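Local coordinates for cellulose-binding protein (PDB 2YHG) that probably binds polysaccharide and may hydrolyse glycosidic bonds, this chain being the part that carries its nucleoside hydrolase-like and C-terminal domains, at residues V262-W267 against Y429-I434; S355-D360 against V401-N406; D383-S388 against G408-H413. All blocks are in the same frame, centred on the assembly; numbering follows the deposited sequence.

Interaction 1 (V262-W267 against Y429-I434); sequences VSMGGW and YRRVVI
Y429 meets W267 through its hydroxyl: W267 NE1 donates to Y429 OH at 3.0 Å with an N-H...O angle of 155°. The oxygen lies in the indole plane, at the ring edge. The two ring planes stand at 89° to each other, and W267 CZ2 comes to 3.9 Å from Y429 CE2 beside the polar link.

Two residues on, R431 extends toward the loop. Its CG lies opposite the backbone N (chi1 -172°), which sends the chain off the strand, and a bend about CG-CD then turns the guanidinium end-on to the M264 carbonyl. M264 O accepts from both terminal nitrogens, R431 NH1 at 2.9 Å and R431 NH2 at 3.0 Å, and both arrive from the same face of the carbonyl plane. M264 CB lies over one face of the guanidinium, 3.7 Å from R431 NH1. A further bond from R431 NE to the backbone oxygen of L256 ties the group to a second part of the same loop and would restrict its rotation.

V433 contributes a looser apolar contact, with its CG2 4.5 Å from M264 CE.

Every touching residue is buried, as befits a seam between the nucleoside hydrolase-like part and the C-terminal domain. G266, in the same loop, binds a magnesium ion with S303. Helix 308-323 borders W267 and Y429 through A310, strand 347-351 places Y348 against M264 and V433, and strand 411-420 flanks 427-436 on its other edge.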
loop_
_atom_site.group_PDB
_atom_site.type_symbol
_atom_site.label_atom_id
_atom_site.label_comp_id
_atom_site.label_asym_id
_atom_site.label_seq_id
_atom_site.Cartn_x
_atom_site.Cartn_y
_atom_site.Cartn_z
ATOM N N VAL A 262 -11.026 -3.977 1.651
ATOM C CA VAL A 262 -10.708 -2.890 0.714
ATOM C C VAL A 262 -11.635 -1.701 0.863
ATOM O O VAL A 262 -11.315 -0.608 0.373
ATOM C CB VAL A 262 -10.638 -3.413 -0.734
ATOM C CG1 VAL A 262 -9.620 -4.583 -0.819
ATOM C CG2 VAL A 262 -12.022 -3.814 -1.266
ATOM N N SER A 263 -12.769 -1.867 1.521
ATOM C CA SER A 263 -13.667 -0.756 1.808
ATOM C C SER A 263 -13.200 0.138 2.951
ATOM O O SER A 263 -13.837 1.175 3.178
ATOM C CB SER A 263 -15.022 -1.307 2.177
ATOM O OG SER A 263 -14.884 -2.121 3.339
ATOM N N MET A 264 -12.135 -0.189 3.671
ATOM C CA MET A 264 -11.803 0.587 4.862
ATOM C C MET A 264 -11.362 2.001 4.563
ATOM O O MET A 264 -11.591 2.904 5.378
ATOM C CB MET A 264 -10.739 -0.092 5.726
ATOM C CG MET A 264 -11.281 -1.240 6.556
ATOM S SD MET A 264 -10.151 -1.582 7.927
ATOM C CE MET A 264 -10.957 -2.971 8.703
ATOM N N GLY A 265 -10.622 2.203 3.484
ATOM C CA GLY A 265 -9.972 3.483 3.244
ATOM C C GLY A 265 -8.642 3.591 3.962
ATOM O O GLY A 265 -8.408 2.967 4.999
ATOM N N GLY A 266 -7.741 4.364 3.364
ATOM C CA GLY A 266 -6.389 4.506 3.847
ATOM C C GLY A 266 -5.563 5.146 2.769
ATOM O O GLY A 266 -6.095 5.695 1.814
ATOM N N TRP A 267 -4.252 5.144 2.938
ATOM C CA TRP A 267 -3.388 5.912 2.055
ATOM C C TRP A 267 -3.333 5.390 0.625
ATOM O O TRP A 267 -2.835 6.106 -0.252
ATOM C CB TRP A 267 -1.995 5.994 2.625
ATOM C CG TRP A 267 -1.752 6.798 3.848
ATOM C CD1 TRP A 267 -2.661 7.379 4.681
ATOM C CD2 TRP A 267 -0.457 7.119 4.348
ATOM N NE1 TRP A 267 -1.993 8.073 5.676
ATOM C CE2 TRP A 267 -0.639 7.934 5.478
ATOM C CE3 TRP A 267 0.842 6.817 3.928
ATOM C CZ2 TRP A 267 0.423 8.455 6.205
ATOM C CZ3 TRP A 267 1.897 7.349 4.638
ATOM C CH2 TRP A 267 1.687 8.175 5.761
ATOM N N TYR A 429 -1.903 6.379 13.441
ATOM C CA TYR A 429 -3.325 6.061 13.399
ATOM C C TYR A 429 -3.652 4.859 14.240
ATOM O O TYR A 429 -2.904 3.889 14.272
ATOM C CB TYR A 429 -3.730 5.726 11.956
ATOM C CG TYR A 429 -3.407 6.807 10.960
ATOM C CD1 TYR A 429 -4.166 7.946 10.869
ATOM C CD2 TYR A 429 -2.275 6.720 10.144
ATOM C CE1 TYR A 429 -3.841 8.942 9.962
ATOM C CE2 TYR A 429 -1.970 7.681 9.214
ATOM C CZ TYR A 429 -2.760 8.785 9.129
ATOM O OH TYR A 429 -2.464 9.734 8.161
ATOM N N ARG A 430 -4.868 4.860 14.795
ATOM C CA ARG A 430 -5.505 3.642 15.270
ATOM C C ARG A 430 -6.989 3.683 14.943
ATOM O O ARG A 430 -7.712 4.525 15.466
ATOM C CB ARG A 430 -5.335 3.426 16.770
ATOM C CG ARG A 430 -6.044 2.164 17.272
ATOM C CD ARG A 430 -5.299 0.901 16.847
ATOM N NE ARG A 430 -3.952 0.883 17.429
ATOM C CZ ARG A 430 -3.691 0.722 18.730
ATOM N NH1 ARG A 430 -4.617 0.266 19.553
ATOM N NH2 ARG A 430 -2.473 0.916 19.208
ATOM N N ARG A 431 -7.446 2.775 14.099
ATOM C CA ARG A 431 -8.844 2.561 13.869
ATOM C C ARG A 431 -9.412 1.599 14.880
ATOM O O ARG A 431 -8.842 0.556 15.148
ATOM C CB ARG A 431 -9.088 2.038 12.444
ATOM C CG ARG A 431 -10.580 1.992 12.085
ATOM C CD ARG A 431 -10.841 1.323 10.744
ATOM N NE ARG A 431 -10.107 2.002 9.685
ATOM C CZ ARG A 431 -10.581 2.434 8.520
ATOM N NH1 ARG A 431 -11.852 2.362 8.205
ATOM N NH2 ARG A 431 -9.714 2.930 7.659
ATOM N N VAL A 432 -10.563 1.975 15.428
ATOM C CA VAL A 432 -11.366 1.149 16.305
ATOM C C VAL A 432 -12.659 0.822 15.574
ATOM O O VAL A 432 -13.464 1.712 15.289
ATOM C CB VAL A 432 -11.663 1.841 17.636
ATOM C CG1 VAL A 432 -12.376 0.873 18.566
ATOM C CG2 VAL A 432 -10.367 2.328 18.291
ATOM N N VAL A 433 -12.841 -0.438 15.220
ATOM C CA VAL A 433 -14.055 -0.912 14.568
ATOM C C VAL A 433 -14.948 -1.474 15.656
ATOM O O VAL A 433 -14.605 -2.455 16.333
ATOM C CB VAL A 433 -13.741 -1.985 13.511
ATOM C CG1 VAL A 433 -15.029 -2.605 12.995
ATOM C CG2 VAL A 433 -12.922 -1.378 12.379
ATOM N N ILE A 434 -16.117 -0.871 15.833
ATOM C CA ILE A 434 -17.071 -1.251 16.862
ATOM C C ILE A 434 -18.241 -1.956 16.190
ATOM O O ILE A 434 -18.988 -1.353 15.430
ATOM C CB ILE A 434 -17.556 -0.045 17.675
ATOM C CG1 ILE A 434 -16.357 0.740 18.246
ATOM C CG2 ILE A 434 -18.487 -0.521 18.771
ATOM C CD1 ILE A 434 -16.710 2.043 18.984
#

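Interaction 2 (S355-D360 against V401-N406)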
loop_
_atom_site.group_PDB
_atom_site.type_symbol
_atom_site.label_atom_id
_atom_site.label_comp_id
_atom_site.label_asym_id
_atom_site.label_seq_id
_atom_site.Cartn_x
_atom_site.Cartn_y
_atom_site.Cartn_z
ATOM N N SER A 355 -25.216 2.378 23.913
ATOM C CA SER A 355 -24.214 2.489 24.959
ATOM C C SER A 355 -23.173 3.544 24.615
ATOM O O SER A 355 -23.105 4.005 23.489
ATOM C CB SER A 355 -23.551 1.121 25.204
ATOM O OG SER A 355 -22.621 0.779 24.187
ATOM N N THR A 356 -22.361 3.898 25.597
ATOM C CA THR A 356 -21.229 4.802 25.375
ATOM C C THR A 356 -19.936 4.045 25.581
ATOM O O THR A 356 -19.824 3.220 26.498
ATOM C CB THR A 356 -21.308 5.991 26.322
ATOM O OG1 THR A 356 -22.575 6.637 26.130
ATOM C CG2 THR A 356 -20.228 6.965 26.089
ATOM N N VAL A 357 -18.988 4.282 24.698
ATOM C CA VAL A 357 -17.695 3.607 24.699
ATOM C C VAL A 357 -16.567 4.613 24.894
ATOM O O VAL A 357 -16.324 5.468 24.035
ATOM C CB VAL A 357 -17.452 2.810 23.387
ATOM C CG1 VAL A 357 -16.080 2.166 23.396
ATOM C CG2 VAL A 357 -18.571 1.775 23.195
ATOM N N SER A 358 -15.854 4.493 25.996
ATOM C CA SER A 358 -14.673 5.291 26.257
ATOM C C SER A 358 -13.495 4.800 25.406
ATOM O O SER A 358 -13.203 3.601 25.396
ATOM C CB SER A 358 -14.336 5.186 27.748
ATOM O OG SER A 358 -13.026 5.617 28.024
ATOM N N LEU A 359 -12.833 5.709 24.703
ATOM C CA LEU A 359 -11.619 5.379 23.949
ATOM C C LEU A 359 -10.540 6.351 24.400
ATOM O O LEU A 359 -10.651 7.545 24.195
ATOM C CB LEU A 359 -11.851 5.486 22.442
ATOM C CG LEU A 359 -12.900 4.548 21.834
ATOM C CD1 LEU A 359 -13.118 4.886 20.351
ATOM C CD2 LEU A 359 -12.567 3.090 22.028
ATOM N N ASP A 360 -9.538 5.813 25.072
ATOM C CA ASP A 360 -8.550 6.621 25.756
ATOM C C ASP A 360 -7.176 6.362 25.158
ATOM O O ASP A 360 -6.671 5.256 25.262
ATOM C CB ASP A 360 -8.564 6.250 27.252
ATOM C CG ASP A 360 -7.707 7.128 28.089
ATOM O OD1 ASP A 360 -6.980 7.990 27.554
ATOM O OD2 ASP A 360 -7.767 6.927 29.322
ATOM N N VAL A 401 -17.499 7.706 22.724
ATOM C CA VAL A 401 -18.321 7.487 21.549
ATOM C C VAL A 401 -19.709 7.063 21.967
ATOM O O VAL A 401 -19.881 6.086 22.692
ATOM C CB VAL A 401 -17.687 6.397 20.655
ATOM C CG1 VAL A 401 -18.538 6.215 19.408
ATOM C CG2 VAL A 401 -16.267 6.731 20.309
ATOM N N GLN A 402 -20.721 7.778 21.486
ATOM C CA GLN A 402 -22.098 7.403 21.724
ATOM C C GLN A 402 -22.554 6.457 20.630
ATOM O O GLN A 402 -22.679 6.872 19.475
ATOM C CB GLN A 402 -22.958 8.662 21.765
ATOM C CG GLN A 402 -22.733 9.459 23.002
ATOM C CD GLN A 402 -23.741 10.565 23.153
ATOM O OE1 GLN A 402 -23.588 11.612 22.546
ATOM N NE2 GLN A 402 -24.857 10.280 23.818
ATOM N N ILE A 403 -22.807 5.208 20.972
ATOM C CA ILE A 403 -23.272 4.222 20.002
ATOM C C ILE A 403 -24.777 4.376 19.875
ATOM O O ILE A 403 -25.515 4.181 20.837
ATOM C CB ILE A 403 -22.955 2.802 20.467
ATOM C CG1 ILE A 403 -21.489 2.622 20.812
ATOM C CG2 ILE A 403 -23.446 1.793 19.428
ATOM C CD1 ILE A 403 -20.535 2.867 19.668
ATOM N N PRO A 404 -25.285 4.758 18.694
ATOM C CA PRO A 404 -26.736 5.005 18.587
ATOM C C PRO A 404 -27.554 3.790 18.960
ATOM O O PRO A 404 -27.216 2.659 18.652
ATOM C CB PRO A 404 -26.910 5.397 17.116
ATOM C CG PRO A 404 -25.581 6.046 16.780
ATOM C CD PRO A 404 -24.576 5.133 17.455
ATOM N N SER A 405 -28.759 4.056 19.496
ATOM C CA SER A 405 -29.696 3.004 19.786
ATOM C C SER A 405 -30.149 2.231 18.571
ATOM O O SER A 405 -30.498 1.071 18.685
ATOM C CB SER A 405 -30.914 3.575 20.506
ATOM O OG SER A 405 -30.558 4.095 21.768
ATOM N N ASN A 406 -30.058 2.864 17.390
ATOM C CA ASN A 406 -30.518 2.255 16.147
ATOM C C ASN A 406 -29.387 1.602 15.358
ATOM O O ASN A 406 -29.586 1.215 14.211
ATOM C CB ASN A 406 -31.280 3.264 15.261
ATOM C CG ASN A 406 -30.405 4.352 14.716
ATOM O OD1 ASN A 406 -29.177 4.279 14.830
ATOM N ND2 ASN A 406 -31.014 5.335 14.028
#
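Strand 356-360 runs antiparallel to the end of strand 398-402, with T356 and Q402 as a non-hydrogen-bonded pair (CA to CA 4.6 Å) and V357 and V401 as the hydrogen-bonded pair next to it. V357 and V401 exchange two backbone bonds: V357 N to V401 O and V401 N to V357 O are both 2.8 Å, the second almost straight at 178°. Pairing goes one step past the strand end, where I403 N donates to S355 O at 2.8 Å, nearly along the C=O axis.

T356 and Q402 lie on one side of this sheet, where exposure is high and contact slight. The backbones add a CA-H...O contact here, T356 CA lying 3.3 Å from V401 O.

V357 and V401 point to the other side, where V401 is buried against the facing sheet. The three-stranded sheet 356-360, 398-402 and 391-392 packs there against the four-stranded sheet that contains 411-420 and 427-436, giving a two-layer beta-sandwich, as the side-chain neighbours attest: L359 reaches V432 and I414, V401 also touches I414, and I403 meets I434 and V436.

Within the pair of segments, L359 and V401 meet by single methyls, L359 CD1 lying 3.6 Å from V401 CG2. V401 CG1 stands opposite its own backbone N (chi1 -178°), and CG2 therefore falls beside that N, where it can meet the leucine branch. V357 uses CG2 in turn and approaches I403 CG1 at 3.9 Å. The hydroxyl of S355 bonds S352 O in the loop before the strand, while its carbonyl holds the I403 amide at the point where the second strand gives way to the loop through P404.

Interaction 3 (D383-S388 against G408-H413). With MG (magnesium ion), chain E.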
loop_
_atom_site.group_PDB
_atom_site.type_symbol
_atom_site.label_atom_id
_atom_site.label_comp_id
_atom_site.label_asym_id
_atom_site.label_seq_id
_atom_site.Cartn_x
_atom_site.Cartn_y
_atom_site.Cartn_z
ATOM N N ASP A 383 -17.896 2.497 7.162
ATOM C CA ASP A 383 -18.633 1.591 8.024
ATOM C C ASP A 383 -20.056 1.350 7.520
ATOM O O ASP A 383 -20.556 2.029 6.620
ATOM C CB ASP A 383 -18.572 2.030 9.501
ATOM C CG ASP A 383 -19.206 3.363 9.784
ATOM O OD1 ASP A 383 -20.020 3.866 9.002
ATOM O OD2 ASP A 383 -18.866 3.931 10.851
ATOM N N SER A 384 -20.719 0.338 8.074
ATOM C CA SER A 384 -22.032 -0.040 7.567
ATOM C C SER A 384 -23.148 0.751 8.206
ATOM O O SER A 384 -24.249 0.810 7.658
ATOM C CB SER A 384 -22.264 -1.517 7.716
ATOM O OG SER A 384 -22.322 -1.899 9.090
ATOM N N TYR A 385 -22.904 1.390 9.334
ATOM C CA TYR A 385 -23.911 2.228 9.952
ATOM C C TYR A 385 -24.192 3.391 9.040
ATOM O O TYR A 385 -23.268 4.017 8.517
ATOM C CB TYR A 385 -23.408 2.695 11.312
ATOM C CG TYR A 385 -24.408 3.529 12.036
ATOM C CD1 TYR A 385 -25.636 3.002 12.372
ATOM C CD2 TYR A 385 -24.135 4.825 12.372
ATOM C CE1 TYR A 385 -26.607 3.782 13.014
ATOM C CE2 TYR A 385 -25.093 5.624 13.015
ATOM C CZ TYR A 385 -26.329 5.090 13.307
ATOM O OH TYR A 385 -27.291 5.881 13.905
ATOM N N SER A 386 -25.465 3.718 8.861
ATOM C CA SER A 386 -25.811 4.752 7.901
ATOM C C SER A 386 -25.898 6.139 8.487
ATOM O O SER A 386 -25.944 7.111 7.744
ATOM C CB SER A 386 -27.109 4.443 7.171
ATOM O OG SER A 386 -28.197 4.589 8.043
ATOM N N GLY A 387 -25.953 6.245 9.803
ATOM C CA GLY A 387 -26.179 7.508 10.476
ATOM C C GLY A 387 -24.920 8.155 11.005
ATOM O O GLY A 387 -23.792 7.773 10.671
ATOM N N SER A 388 -25.134 9.233 11.737
ATOM C CA SER A 388 -24.061 10.002 12.345
ATOM C C SER A 388 -23.786 9.459 13.751
ATOM O O SER A 388 -24.649 8.832 14.380
ATOM C CB SER A 388 -24.409 11.487 12.408
ATOM O OG SER A 388 -25.573 11.687 13.181
ATOM N N GLY A 408 -27.836 -1.358 15.883
ATOM C CA GLY A 408 -27.707 -2.784 15.950
ATOM C C GLY A 408 -27.479 -3.458 14.611
ATOM O O GLY A 408 -28.162 -3.180 13.642
ATOM N N GLY A 409 -26.577 -4.428 14.608
ATOM C CA GLY A 409 -26.256 -5.176 13.425
ATOM C C GLY A 409 -25.375 -4.447 12.429
ATOM O O GLY A 409 -25.142 -4.957 11.327
ATOM N N LYS A 410 -24.857 -3.291 12.793
ATOM C CA LYS A 410 -23.946 -2.532 11.938
ATOM C C LYS A 410 -22.597 -2.398 12.635
ATOM O O LYS A 410 -22.449 -2.755 13.811
ATOM C CB LYS A 410 -24.533 -1.150 11.730
ATOM C CG LYS A 410 -25.954 -1.140 11.176
ATOM C CD LYS A 410 -26.044 -1.798 9.820
ATOM C CE LYS A 410 -27.484 -1.848 9.343
ATOM N NZ LYS A 410 -27.552 -2.474 8.010
ATOM N N ASP A 411 -21.623 -1.878 11.914
ATOM C CA ASP A 411 -20.380 -1.468 12.541
ATOM C C ASP A 411 -20.181 0.018 12.413
ATOM O O ASP A 411 -20.800 0.712 11.557
ATOM C CB ASP A 411 -19.143 -2.296 12.111
ATOM C CG ASP A 411 -18.645 -2.071 10.716
ATOM O OD1 ASP A 411 -19.220 -1.326 9.909
ATOM O OD2 ASP A 411 -17.542 -2.603 10.425
ATOM N N ILE A 412 -19.324 0.532 13.286
ATOM C CA ILE A 412 -19.003 1.947 13.394
ATOM C C ILE A 412 -17.482 2.035 13.473
ATOM O O ILE A 412 -16.872 1.409 14.351
ATOM C CB ILE A 412 -19.647 2.569 14.635
ATOM C CG1 ILE A 412 -21.171 2.640 14.476
ATOM C CG2 ILE A 412 -19.075 3.943 14.943
ATOM C CD1 ILE A 412 -21.939 2.996 15.734
ATOM N N HIS A 413 -16.875 2.769 12.558
ATOM C CA HIS A 413 -15.428 2.928 12.529
ATOM C C HIS A 413 -15.050 4.270 13.117
ATOM O O HIS A 413 -15.458 5.335 12.614
ATOM C CB HIS A 413 -14.892 2.815 11.100
ATOM C CG HIS A 413 -14.983 1.451 10.519
ATOM N ND1 HIS A 413 -14.159 1.039 9.495
ATOM C CD2 HIS A 413 -15.835 0.430 10.778
ATOM C CE1 HIS A 413 -14.527 -0.189 9.154
ATOM N NE2 HIS A 413 -15.547 -0.581 9.909
HETATM MG MG MG E . -21.341 4.490 7.362
HETATM O O HOH W 1 -22.508 4.667 5.358
#
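D383 OD2 is held by two donors: H413 N bonds it at 2.9 Å, on the lone pair directed away from OD1, and H378 NE2 supplies the second. The other carboxylate oxygen, D383 OD1, binds a magnesium ion at 2.2 Å. Y385 O, G380 O and a water are further ligands of that ion.

Next along the loop, S384 and D411 hold each other reciprocally. S384 N donates to D411 OD1 at 2.9 Å, nearly along the C-O bond, and D411 N donates to S384 OG, also at 2.9 Å. The serine hydroxyl is placed for this by chi1 of 66°, between its own N and carbonyl carbon. Y385 N then meets D411 O in the carbonyl plane at 3.1 Å.

D383 also packs over one face of the H413 imidazole, its CB 3.4 Å from H413 CD2, while Y385 CB lies 3.9 Å from I412 CG1.

H413 NE2 donates to D411 OD2 from above the carboxylate plane, and ND1 is bonded to R431 NH1; this pattern is consistent with a neutral imidazole protonated on NE2. Magnesium and the two donors probably stabilise D383 as a carboxylate, coupling the ion-binding loop to the strand.

How the interactions relate
Interactions 2 and 3 belong to the C-terminal beta-sandwich, their centres about 12 Å apart, while interaction 1 joins that sandwich to the nucleoside hydrolase-like part. Along the chain, 262-267 and 429-434 close a long loop in which the other two are nested, and the segments of 2 and 3 alternate. Interactions 1 and 3 share the four-stranded sheet, where neighbouring strands 427-436 and 411-420 are probably bonded from I434 N to I412 O at 2.8 Å. Interaction 2 lies in the opposing sheet: I403 CD1 is 4.0 Å from I434 CD1, and N406 OD1 bonds Y385 OH. Contacts thus link the three-stranded sheet, through the four-stranded one, to the interface with the nucleoside hydrolase-like part.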